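PDB 4R12: putative uncharacterized protein from Dictyostelium purpureum, which is the nicastrin subunit of gamma-secretase, probably essential to the complex that cleaves Notch receptors and amyloid precursor protein within the membrane. Local coordinates for residues Thr317-Ile322 and Asn393-Val398; Ile215-Pro220 and Lys261-Ala266; His345-Lys350 and Thr378-Ser383; Val276-Phe281 and Ser385-Lys390. One frame throughout, in Å; residues are numbered along the deposited sequence.

Contact 1: residues Thr317-Ile322 and Asn393-Val398. With NAG (2-acetamido-2-deoxy-beta-D-glucopyranose), chain B.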
# COMPACT_ATOMS: atom_id res chain seq x y z
N THR A 317 -13.00 11.14 -21.04
CA THR A 317 -13.66 10.41 -22.09
C THR A 317 -12.71 9.86 -23.13
O THR A 317 -13.08 8.98 -23.84
CB THR A 317 -14.81 11.20 -22.72
OG1 THR A 317 -14.28 12.30 -23.43
CG2 THR A 317 -15.71 11.71 -21.68
N LYS A 318 -11.50 10.38 -23.21
CA LYS A 318 -10.48 9.80 -24.07
C LYS A 318 -9.83 8.53 -23.54
O LYS A 318 -9.13 7.87 -24.27
CB LYS A 318 -9.38 10.78 -24.35
CG LYS A 318 -9.74 11.94 -25.21
CD LYS A 318 -10.10 11.56 -26.62
CE LYS A 318 -10.66 12.77 -27.33
NZ LYS A 318 -10.44 12.76 -28.78
N ILE A 319 -10.05 8.21 -22.28
CA ILE A 319 -9.55 6.93 -21.76
C ILE A 319 -10.33 5.80 -22.43
O ILE A 319 -11.55 5.69 -22.30
CB ILE A 319 -9.66 6.86 -20.22
CG1 ILE A 319 -8.87 8.01 -19.59
CG2 ILE A 319 -9.14 5.53 -19.70
CD1 ILE A 319 -9.16 8.21 -18.10
N SER A 320 -9.62 4.97 -23.18
CA SER A 320 -10.28 4.02 -24.08
C SER A 320 -9.99 2.57 -23.72
O SER A 320 -10.56 1.66 -24.32
CB SER A 320 -9.85 4.29 -25.52
OG SER A 320 -8.48 3.96 -25.70
N THR A 321 -9.10 2.36 -22.75
CA THR A 321 -8.72 1.03 -22.28
C THR A 321 -8.11 1.14 -20.89
O THR A 321 -7.27 1.99 -20.66
CB THR A 321 -7.69 0.34 -23.20
OG1 THR A 321 -8.25 0.14 -24.50
CG2 THR A 321 -7.27 -1.00 -22.62
N ILE A 322 -8.54 0.30 -19.96
CA ILE A 322 -7.93 0.29 -18.64
C ILE A 322 -7.34 -1.08 -18.34
O ILE A 322 -8.04 -2.08 -18.41
CB ILE A 322 -8.94 0.67 -17.54
CG1 ILE A 322 -9.41 2.12 -17.73
CG2 ILE A 322 -8.32 0.48 -16.16
CD1 ILE A 322 -10.51 2.54 -16.75
N ASN A 393 -19.14 2.35 -18.63
CA ASN A 393 -19.10 0.95 -19.02
C ASN A 393 -18.72 0.82 -20.49
O ASN A 393 -18.82 -0.26 -21.07
CB ASN A 393 -20.45 0.27 -18.77
CG ASN A 393 -21.62 1.16 -19.15
OD1 ASN A 393 -21.99 1.26 -20.32
ND2 ASN A 393 -22.21 1.82 -18.16
N LYS A 394 -18.27 1.93 -21.08
CA LYS A 394 -18.07 2.06 -22.52
C LYS A 394 -16.73 1.54 -23.03
O LYS A 394 -16.50 1.48 -24.24
CB LYS A 394 -18.21 3.53 -22.93
CG LYS A 394 -19.61 3.97 -23.31
CD LYS A 394 -20.62 3.73 -22.21
CE LYS A 394 -22.00 4.19 -22.65
NZ LYS A 394 -23.06 3.77 -21.70
N ILE A 395 -15.83 1.18 -22.12
CA ILE A 395 -14.47 0.84 -22.51
C ILE A 395 -14.00 -0.48 -21.90
O ILE A 395 -14.48 -0.88 -20.84
CB ILE A 395 -13.49 1.95 -22.10
CG1 ILE A 395 -13.53 2.17 -20.59
CG2 ILE A 395 -13.82 3.25 -22.83
CD1 ILE A 395 -12.40 3.01 -20.09
N PRO A 396 -13.06 -1.16 -22.56
CA PRO A 396 -12.58 -2.44 -22.02
C PRO A 396 -11.73 -2.25 -20.76
O PRO A 396 -10.81 -1.42 -20.73
CB PRO A 396 -11.75 -3.01 -23.18
CG PRO A 396 -11.34 -1.82 -23.97
CD PRO A 396 -12.47 -0.86 -23.88
N VAL A 397 -12.06 -3.03 -19.74
CA VAL A 397 -11.33 -3.02 -18.49
C VAL A 397 -10.83 -4.43 -18.21
O VAL A 397 -11.60 -5.39 -18.26
CB VAL A 397 -12.22 -2.55 -17.33
CG1 VAL A 397 -11.48 -2.70 -16.00
CG2 VAL A 397 -12.66 -1.09 -17.54
N VAL A 398 -9.53 -4.56 -17.98
CA VAL A 398 -8.93 -5.84 -17.69
C VAL A 398 -8.16 -5.75 -16.38
O VAL A 398 -7.18 -5.00 -16.28
CB VAL A 398 -7.97 -6.30 -18.80
CG1 VAL A 398 -7.38 -7.66 -18.44
CG2 VAL A 398 -8.69 -6.36 -20.16
C1 NAG B . -13.13 14.82 -24.49
C2 NAG B . -13.48 16.11 -25.18
C3 NAG B . -14.68 15.99 -26.10
C4 NAG B . -14.88 14.65 -26.75
C5 NAG B . -14.33 13.49 -25.94
C6 NAG B . -14.24 12.21 -26.72
C7 NAG B . -13.30 18.30 -24.28
C8 NAG B . -13.38 19.10 -23.03
N2 NAG B . -13.82 17.10 -24.21
O3 NAG B . -14.59 16.97 -27.12
O4 NAG B . -16.28 14.56 -26.67
O5 NAG B . -13.04 13.83 -25.48
O6 NAG B . -13.40 12.39 -27.83
O7 NAG B . -12.79 18.72 -25.27
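Two neighbouring parallel strands of the central beta-sheet of the nicastrin large lobe, a fold related to zinc exopeptidases, begin to pair where Ile-322 meets Val-397. Two backbone bonds grip Ile-322. Its N gives a hydrogen to Pro-396 O at 3.0 Å, and its O takes one from Val-398 N at 2.9 Å. Before this point the two segments are not paired with each other, and the contact passes to side chains. Ile-395 points toward strand 319-325 with CG1 between its backbone N and carbonyl carbon (chi1 59°). Its CD1 reaches Ile-322 CD1 at 3.9 Å and Ile-319 CG2 at 4.1 Å. Both pairs of side chains run obliquely to one another. On the sheet face of Ile-322 and Val-397, Ile-322 CB lies against Val-397 CG2, and helix 385-389 packs over both residues. The N-linked sugar next to Thr-317 and Lys-318 sits at the far end of 317-322, away from the pairing. The ring of Pro-396 lies across the Thr-321 side chain at about a right angle. Ser-320 O has Pro-396 CD 3.2 Å away and also accepts a bond from Thr-321 OG1 at 2.8 Å, the hydroxyl standing above the carbonyl plane.

Contact 2: residues Ile215-Pro220 and Lys261-Ala266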
# COMPACT_ATOMS: atom_id res chain seq x y z
N ILE A 215 -4.54 4.90 -23.23
CA ILE A 215 -4.48 3.61 -22.56
C ILE A 215 -4.04 3.86 -21.12
O ILE A 215 -2.97 4.40 -20.89
CB ILE A 215 -3.48 2.64 -23.23
CG1 ILE A 215 -3.78 2.49 -24.73
CG2 ILE A 215 -3.47 1.29 -22.52
CD1 ILE A 215 -5.15 1.98 -25.02
N LEU A 216 -4.88 3.50 -20.16
CA LEU A 216 -4.55 3.69 -18.76
C LEU A 216 -4.07 2.37 -18.16
O LEU A 216 -4.81 1.38 -18.13
CB LEU A 216 -5.76 4.21 -17.99
CG LEU A 216 -5.54 4.42 -16.49
CD1 LEU A 216 -4.42 5.44 -16.26
CD2 LEU A 216 -6.84 4.86 -15.82
N VAL A 217 -2.84 2.36 -17.68
CA VAL A 217 -2.27 1.18 -17.04
C VAL A 217 -2.00 1.55 -15.58
O VAL A 217 -1.24 2.46 -15.31
CB VAL A 217 -0.98 0.73 -17.74
CG1 VAL A 217 -0.40 -0.50 -17.04
CG2 VAL A 217 -1.24 0.46 -19.22
N MET A 218 -2.61 0.83 -14.65
CA MET A 218 -2.65 1.32 -13.28
C MET A 218 -2.59 0.21 -12.26
O MET A 218 -2.78 -0.97 -12.59
CB MET A 218 -3.91 2.13 -13.04
CG MET A 218 -5.16 1.26 -13.01
SD MET A 218 -6.63 2.29 -13.23
CE MET A 218 -7.90 1.18 -12.62
N LEU A 219 -2.36 0.60 -11.01
CA LEU A 219 -2.34 -0.33 -9.89
C LEU A 219 -2.48 0.44 -8.59
O LEU A 219 -2.19 1.65 -8.54
CB LEU A 219 -1.06 -1.18 -9.87
CG LEU A 219 0.32 -0.50 -9.86
CD1 LEU A 219 0.70 0.03 -8.47
CD2 LEU A 219 1.38 -1.49 -10.37
N PRO A 220 -2.93 -0.24 -7.53
CA PRO A 220 -2.91 0.34 -6.19
C PRO A 220 -1.56 0.04 -5.53
O PRO A 220 -1.23 -1.13 -5.40
CB PRO A 220 -4.06 -0.40 -5.49
CG PRO A 220 -4.06 -1.76 -6.14
CD PRO A 220 -3.62 -1.55 -7.57
N LYS A 261 -1.60 5.75 -29.85
CA LYS A 261 -2.37 6.07 -28.65
C LYS A 261 -1.44 6.56 -27.55
O LYS A 261 -0.26 6.23 -27.54
CB LYS A 261 -3.16 4.86 -28.17
CG LYS A 261 -4.24 4.38 -29.17
CD LYS A 261 -5.19 3.39 -28.53
CE LYS A 261 -6.21 2.86 -29.53
NZ LYS A 261 -7.10 1.87 -28.87
N GLU A 262 -1.98 7.34 -26.63
CA GLU A 262 -1.20 7.76 -25.47
C GLU A 262 -1.27 6.67 -24.41
O GLU A 262 -2.29 5.99 -24.28
CB GLU A 262 -1.74 9.08 -24.90
CG GLU A 262 -1.65 10.25 -25.85
CD GLU A 262 -0.25 10.84 -25.93
OE1 GLU A 262 0.68 10.34 -25.26
OE2 GLU A 262 -0.09 11.83 -26.68
N VAL A 263 -0.18 6.48 -23.67
CA VAL A 263 -0.23 5.59 -22.52
C VAL A 263 0.02 6.41 -21.26
O VAL A 263 0.99 7.16 -21.18
CB VAL A 263 0.79 4.44 -22.63
CG1 VAL A 263 0.73 3.57 -21.38
CG2 VAL A 263 0.51 3.59 -23.86
N VAL A 264 -0.88 6.26 -20.30
CA VAL A 264 -0.73 6.88 -18.99
C VAL A 264 -0.58 5.79 -17.93
O VAL A 264 -1.40 4.87 -17.85
CB VAL A 264 -1.93 7.79 -18.64
CG1 VAL A 264 -1.89 8.20 -17.17
CG2 VAL A 264 -1.94 9.01 -19.53
N PHE A 265 0.47 5.89 -17.13
CA PHE A 265 0.69 4.94 -16.04
C PHE A 265 0.23 5.59 -14.76
O PHE A 265 0.60 6.74 -14.48
CB PHE A 265 2.17 4.53 -15.95
CG PHE A 265 2.74 4.03 -17.25
CD1 PHE A 265 2.61 2.70 -17.62
CD2 PHE A 265 3.41 4.90 -18.10
CE1 PHE A 265 3.13 2.24 -18.81
CE2 PHE A 265 3.94 4.44 -19.30
CZ PHE A 265 3.79 3.11 -19.66
N ALA A 266 -0.57 4.90 -13.96
CA ALA A 266 -1.01 5.50 -12.70
C ALA A 266 -0.77 4.59 -11.50
O ALA A 266 -1.10 3.40 -11.52
CB ALA A 266 -2.52 5.89 -12.78
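Ile-215 and Val-263, Leu-216 and Val-264, Val-217 and Phe-265, and Met-218 and Ala-266 lie side by side as four parallel bridge pairs in the large-lobe sheet. The axes of these short strand segments lie at 9° and approach to 4.7 Å. Five backbone bonds join them, from Ile-215 N to Glu-262 O at the start to Leu-219 N to Ala-266 O at the end. The last is the most bent, with 145° at the hydrogen.

Side chains alternate between the faces. On one face, Leu-216 has CG anti to its backbone N (chi1 179°). Its CD1 lies obliquely against Val-264 CG1 at 3.9 Å and also meets Ala-266 CB at 4.0 Å. Met-218 CB touches the same Ala-266 methyl, while the rest of the methionine leads away from the strand. On the other face, Val-217 CB approaches Phe-265 CD1 obliquely at 4.1 Å. Val-263 CG1 lies over one face of that ring, 3.5 Å above its plane and toward the rim. At the strand start, Ile-215 CD1 rests on Lys-261 CD at 3.8 Å, the two side chains crossing at a slant. The buried carboxylate of Glu-262 turns away and is bound by Ser-205 OG and Asp-209 N.

Helix 234-252 lies between the two strands in the chain, a beta-alpha-beta unit as in the related zinc exopeptidases. It packs on the Val-217 and Phe-265 face through Leu-244 and Ile-248. Phe-388 of helix 385-389 packs on the opposite face, against Leu-216 and Met-218. Strand 319-325 pairs with the other edge of strand 214-220.

Contact 3: residues His345-Lys350 and Thr378-Ser383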
# COMPACT_ATOMS: atom_id res chain seq x y z
N HIS A 345 -9.76 -10.70 -15.22
CA HIS A 345 -11.12 -10.35 -14.81
C HIS A 345 -11.53 -9.12 -15.60
O HIS A 345 -10.95 -8.06 -15.44
CB HIS A 345 -11.18 -10.07 -13.30
CG HIS A 345 -10.59 -11.17 -12.47
ND1 HIS A 345 -11.36 -11.98 -11.66
CD2 HIS A 345 -9.32 -11.62 -12.36
CE1 HIS A 345 -10.58 -12.87 -11.07
NE2 HIS A 345 -9.34 -12.68 -11.48
N THR A 346 -12.54 -9.27 -16.45
CA THR A 346 -12.85 -8.23 -17.42
C THR A 346 -14.18 -7.54 -17.15
O THR A 346 -15.08 -8.13 -16.54
CB THR A 346 -12.86 -8.81 -18.87
OG1 THR A 346 -13.82 -9.86 -18.96
CG2 THR A 346 -11.49 -9.36 -19.23
N ALA A 347 -14.29 -6.30 -17.59
CA ALA A 347 -15.54 -5.56 -17.51
C ALA A 347 -15.56 -4.50 -18.60
O ALA A 347 -14.56 -4.29 -19.28
CB ALA A 347 -15.71 -4.94 -16.12
N GLY A 348 -16.70 -3.84 -18.77
CA GLY A 348 -16.84 -2.90 -19.87
C GLY A 348 -17.13 -3.62 -21.18
O GLY A 348 -17.68 -4.73 -21.18
N THR A 349 -16.79 -2.98 -22.29
CA THR A 349 -17.13 -3.49 -23.61
C THR A 349 -15.90 -3.83 -24.45
O THR A 349 -14.83 -3.25 -24.26
CB THR A 349 -17.99 -2.48 -24.40
OG1 THR A 349 -17.35 -1.20 -24.36
CG2 THR A 349 -19.37 -2.37 -23.81
N LYS A 350 -16.08 -4.77 -25.38
CA LYS A 350 -15.05 -5.15 -26.34
C LYS A 350 -13.74 -5.54 -25.65
O LYS A 350 -12.65 -5.07 -26.01
CB LYS A 350 -14.80 -4.02 -27.34
CG LYS A 350 -16.06 -3.52 -28.05
CD LYS A 350 -15.74 -2.85 -29.38
CE LYS A 350 -17.00 -2.39 -30.10
NZ LYS A 350 -17.70 -1.30 -29.36
N THR A 378 -18.47 -13.88 -11.56
CA THR A 378 -19.28 -12.92 -12.31
C THR A 378 -19.27 -11.53 -11.69
O THR A 378 -20.01 -10.64 -12.14
CB THR A 378 -20.73 -13.41 -12.42
OG1 THR A 378 -21.22 -13.77 -11.13
CG2 THR A 378 -20.79 -14.61 -13.34
N GLU A 379 -18.47 -11.36 -10.64
CA GLU A 379 -18.18 -10.06 -10.05
C GLU A 379 -16.68 -9.81 -10.13
O GLU A 379 -15.90 -10.74 -9.90
CB GLU A 379 -18.66 -9.98 -8.60
CG GLU A 379 -20.15 -10.16 -8.38
CD GLU A 379 -20.54 -9.98 -6.92
OE1 GLU A 379 -19.66 -9.63 -6.10
OE2 GLU A 379 -21.73 -10.18 -6.58
N LEU A 380 -16.27 -8.60 -10.47
CA LEU A 380 -14.87 -8.22 -10.35
C LEU A 380 -14.42 -8.32 -8.89
O LEU A 380 -15.22 -8.12 -7.99
CB LEU A 380 -14.63 -6.80 -10.85
CG LEU A 380 -14.63 -6.47 -12.34
CD1 LEU A 380 -14.13 -5.06 -12.47
CD2 LEU A 380 -13.75 -7.42 -13.14
N PRO A 381 -13.14 -8.65 -8.66
CA PRO A 381 -12.58 -8.61 -7.31
C PRO A 381 -12.36 -7.17 -6.89
O PRO A 381 -12.40 -6.30 -7.76
CB PRO A 381 -11.25 -9.36 -7.45
CG PRO A 381 -10.83 -9.09 -8.87
CD PRO A 381 -12.13 -9.05 -9.67
N PRO A 382 -12.14 -6.91 -5.59
CA PRO A 382 -11.83 -5.54 -5.17
C PRO A 382 -10.68 -4.96 -5.99
O PRO A 382 -9.60 -5.55 -6.02
CB PRO A 382 -11.41 -5.70 -3.70
CG PRO A 382 -12.00 -6.98 -3.26
CD PRO A 382 -12.07 -7.87 -4.48
N SER A 383 -10.93 -3.85 -6.67
CA SER A 383 -9.95 -3.30 -7.59
C SER A 383 -10.24 -1.84 -7.87
O SER A 383 -11.39 -1.39 -7.78
CB SER A 383 -9.94 -4.08 -8.91
OG SER A 383 -11.24 -4.11 -9.48
O HOH W 1 -14.18 -11.28 -11.69
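The end of strand 339-347 of the large-lobe sheet and the irregular loop 378-383 come closest at His-345 and Leu-380, whose CA atoms are 6.2 Å apart, and no direct hydrogen bond joins the two backbones. Pro-381 lies over one face of the His-345 imidazole. Its CG is 4.2 Å from the ring centroid and 18° off the normal, a CH-pi contact displaced toward the rim. Pro-381 CD comes nearer the ring atoms, 3.6 Å from His-345 ND1. Leu-380 CD2 fits against the start of the same side chain, 3.7 Å from His-345 CB, and it also touches the carbonyl oxygens of His-345 and Thr-346. The other branch, Leu-380 CD1, meets Ala-347 CB at 4.0 Å. Leu-389 of helix 385-389 packs on both Leu-380 and Ala-347.

A water lies in the imidazole plane at the ring edge, 2.9 Å from His-345 ND1. It donates to Glu-379 O at a short 2.5 Å and so links ring and loop. At the other ring nitrogen, His-345 NE2 has hydrogen bonds to His-403 O and Thr-401 OG1. Both nitrogens of this buried ring thus have polar partners, which would fix its rotation. The loop is joined to the strand here by apolar contacts and one bridging water.

Contact 4: residues Val276-Phe281 and Ser385-Lys390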
# COMPACT_ATOMS: atom_id res chain seq x y z
N VAL A 276 -9.70 5.83 -2.33
CA VAL A 276 -9.84 7.28 -2.38
C VAL A 276 -8.91 7.93 -3.39
O VAL A 276 -9.21 9.02 -3.88
CB VAL A 276 -9.62 7.92 -1.00
CG1 VAL A 276 -10.67 7.39 -0.02
CG2 VAL A 276 -8.23 7.67 -0.49
N GLY A 277 -7.80 7.27 -3.72
CA GLY A 277 -6.90 7.77 -4.75
C GLY A 277 -7.50 7.78 -6.14
O GLY A 277 -7.54 8.82 -6.80
N SER A 278 -7.98 6.63 -6.60
CA SER A 278 -8.66 6.59 -7.89
C SER A 278 -9.92 7.47 -7.90
O SER A 278 -10.16 8.20 -8.86
CB SER A 278 -9.02 5.15 -8.30
OG SER A 278 -9.70 4.45 -7.27
N GLU A 279 -10.69 7.44 -6.82
CA GLU A 279 -11.92 8.25 -6.78
C GLU A 279 -11.66 9.75 -6.86
O GLU A 279 -12.35 10.47 -7.59
CB GLU A 279 -12.72 7.95 -5.51
CG GLU A 279 -13.42 6.59 -5.53
CD GLU A 279 -14.58 6.49 -6.53
OE1 GLU A 279 -14.89 7.49 -7.23
OE2 GLU A 279 -15.18 5.41 -6.62
N TYR A 280 -10.67 10.24 -6.11
CA TYR A 280 -10.37 11.67 -6.10
C TYR A 280 -9.91 12.13 -7.48
O TYR A 280 -10.35 13.17 -7.97
CB TYR A 280 -9.32 11.99 -5.04
CG TYR A 280 -9.16 13.45 -4.65
CD1 TYR A 280 -8.43 14.33 -5.45
CD2 TYR A 280 -9.68 13.92 -3.44
CE1 TYR A 280 -8.26 15.66 -5.07
CE2 TYR A 280 -9.51 15.25 -3.06
CZ TYR A 280 -8.79 16.11 -3.88
OH TYR A 280 -8.60 17.42 -3.50
N PHE A 281 -9.04 11.35 -8.11
CA PHE A 281 -8.53 11.70 -9.43
C PHE A 281 -9.67 11.76 -10.45
O PHE A 281 -9.79 12.73 -11.20
CB PHE A 281 -7.45 10.70 -9.88
CG PHE A 281 -6.71 11.11 -11.13
CD1 PHE A 281 -5.72 12.08 -11.07
CD2 PHE A 281 -6.98 10.50 -12.34
CE1 PHE A 281 -5.02 12.45 -12.21
CE2 PHE A 281 -6.28 10.87 -13.50
CZ PHE A 281 -5.31 11.85 -13.43
N SER A 385 -10.19 -0.38 -10.63
CA SER A 385 -11.02 -0.27 -11.83
C SER A 385 -12.48 -0.02 -11.47
O SER A 385 -13.23 0.58 -12.24
CB SER A 385 -10.91 -1.53 -12.68
OG SER A 385 -9.63 -1.65 -13.27
N MET A 386 -12.89 -0.50 -10.30
CA MET A 386 -14.24 -0.25 -9.82
C MET A 386 -14.59 1.24 -9.78
O MET A 386 -15.75 1.61 -9.99
CB MET A 386 -14.43 -0.86 -8.43
CG MET A 386 -14.49 -2.37 -8.43
SD MET A 386 -14.68 -3.04 -6.77
CE MET A 386 -15.23 -4.70 -7.15
N SER A 387 -13.61 2.09 -9.51
CA SER A 387 -13.87 3.52 -9.46
C SER A 387 -14.24 4.05 -10.84
O SER A 387 -15.11 4.90 -10.97
CB SER A 387 -12.67 4.28 -8.90
OG SER A 387 -12.37 3.84 -7.59
N PHE A 388 -13.58 3.53 -11.87
CA PHE A 388 -13.89 3.96 -13.24
C PHE A 388 -15.21 3.38 -13.73
O PHE A 388 -15.97 4.05 -14.43
CB PHE A 388 -12.74 3.59 -14.19
CG PHE A 388 -11.48 4.36 -13.92
CD1 PHE A 388 -10.62 3.97 -12.91
CD2 PHE A 388 -11.17 5.49 -14.66
CE1 PHE A 388 -9.47 4.68 -12.65
CE2 PHE A 388 -10.01 6.21 -14.40
CZ PHE A 388 -9.17 5.81 -13.38
N LEU A 389 -15.50 2.14 -13.36
CA LEU A 389 -16.72 1.47 -13.82
C LEU A 389 -18.00 2.07 -13.23
O LEU A 389 -19.10 1.86 -13.75
CB LEU A 389 -16.65 -0.02 -13.51
CG LEU A 389 -15.63 -0.74 -14.38
CD1 LEU A 389 -15.18 -2.04 -13.73
CD2 LEU A 389 -16.22 -0.99 -15.77
N LYS A 390 -17.85 2.82 -12.14
CA LYS A 390 -18.97 3.59 -11.59
C LYS A 390 -19.34 4.72 -12.53
O LYS A 390 -20.46 5.23 -12.48
CB LYS A 390 -18.62 4.16 -10.22
CG LYS A 390 -18.44 3.12 -9.13
CD LYS A 390 -17.93 3.78 -7.85
CE LYS A 390 -17.58 2.74 -6.79
NZ LYS A 390 -17.12 3.34 -5.50
O HOH W 2 -16.17 6.97 -9.49
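Glu-279 OE2 and Lys-390 NZ form a salt bridge at 3.1 Å between helix 276-287 and segment 385-390, on one side of the large-lobe sheet. The lysine comes nearly along the C-O axis of OE2. The two side chains cross at about a right angle: the lysine is extended, and the glutamate is bent at chi2 (-69°). Lys-390 NZ also bonds to Tyr-117 O, so the ammonium group is shared with another part of the chain. The other carboxylate oxygen, Glu-279 OE1, lies 2.6 Å from a water that is also 2.8 Å from Ser-387 O. The water sits between the carboxylate and this backbone oxygen.

Further in, the hydroxyls of Ser-278 and Ser-387 meet, with OG to OG 2.8 Å. Both side chains start out toward the other helix. Ser-278 OG also has a hydrogen bond with Glu-271 OE1, so the serine pair adjoins a second carboxylate. The two acidic groups may polarise these hydroxyls.

Over these short segments the helix axes cross at -32° and approach to 8.8 Å. The nearest CA atoms are those of Glu-279 and Ser-387, at 5.8 Å. Small serines at the interface suit this close approach. Phe-388 packs on Leu-216, Met-218 and Ile-322 of the sheet, and its ring also comes up to the first helix: Ser-278 CB lies obliquely to it, 4.4 Å from Phe-388 CE1.

Overall arrangement
All four contacts lie in the large lobe. Contacts 1 and 2 are pairings within the same sheet, where strands 319-325 and 214-220 are neighbours and Thr-321 O meets Leu-216 N. Contact 3 adds the next strand, 339-347, beyond 397-401, and ties a loop to it. Contact 4 stands over the sheet: Phe-388 touches Ile-322 of contact 1 and Leu-216 and Met-218 of contact 2. Leu-389 links it to Leu-380 and Ala-347 of contact 3. Contact 2 is the most regular and almost wholly buried. Contact 1 is mainly buried but frays into loop. Contact 3 relies on apolar contacts and water, whereas contact 4 is polar and reaches the surface at Lys-390.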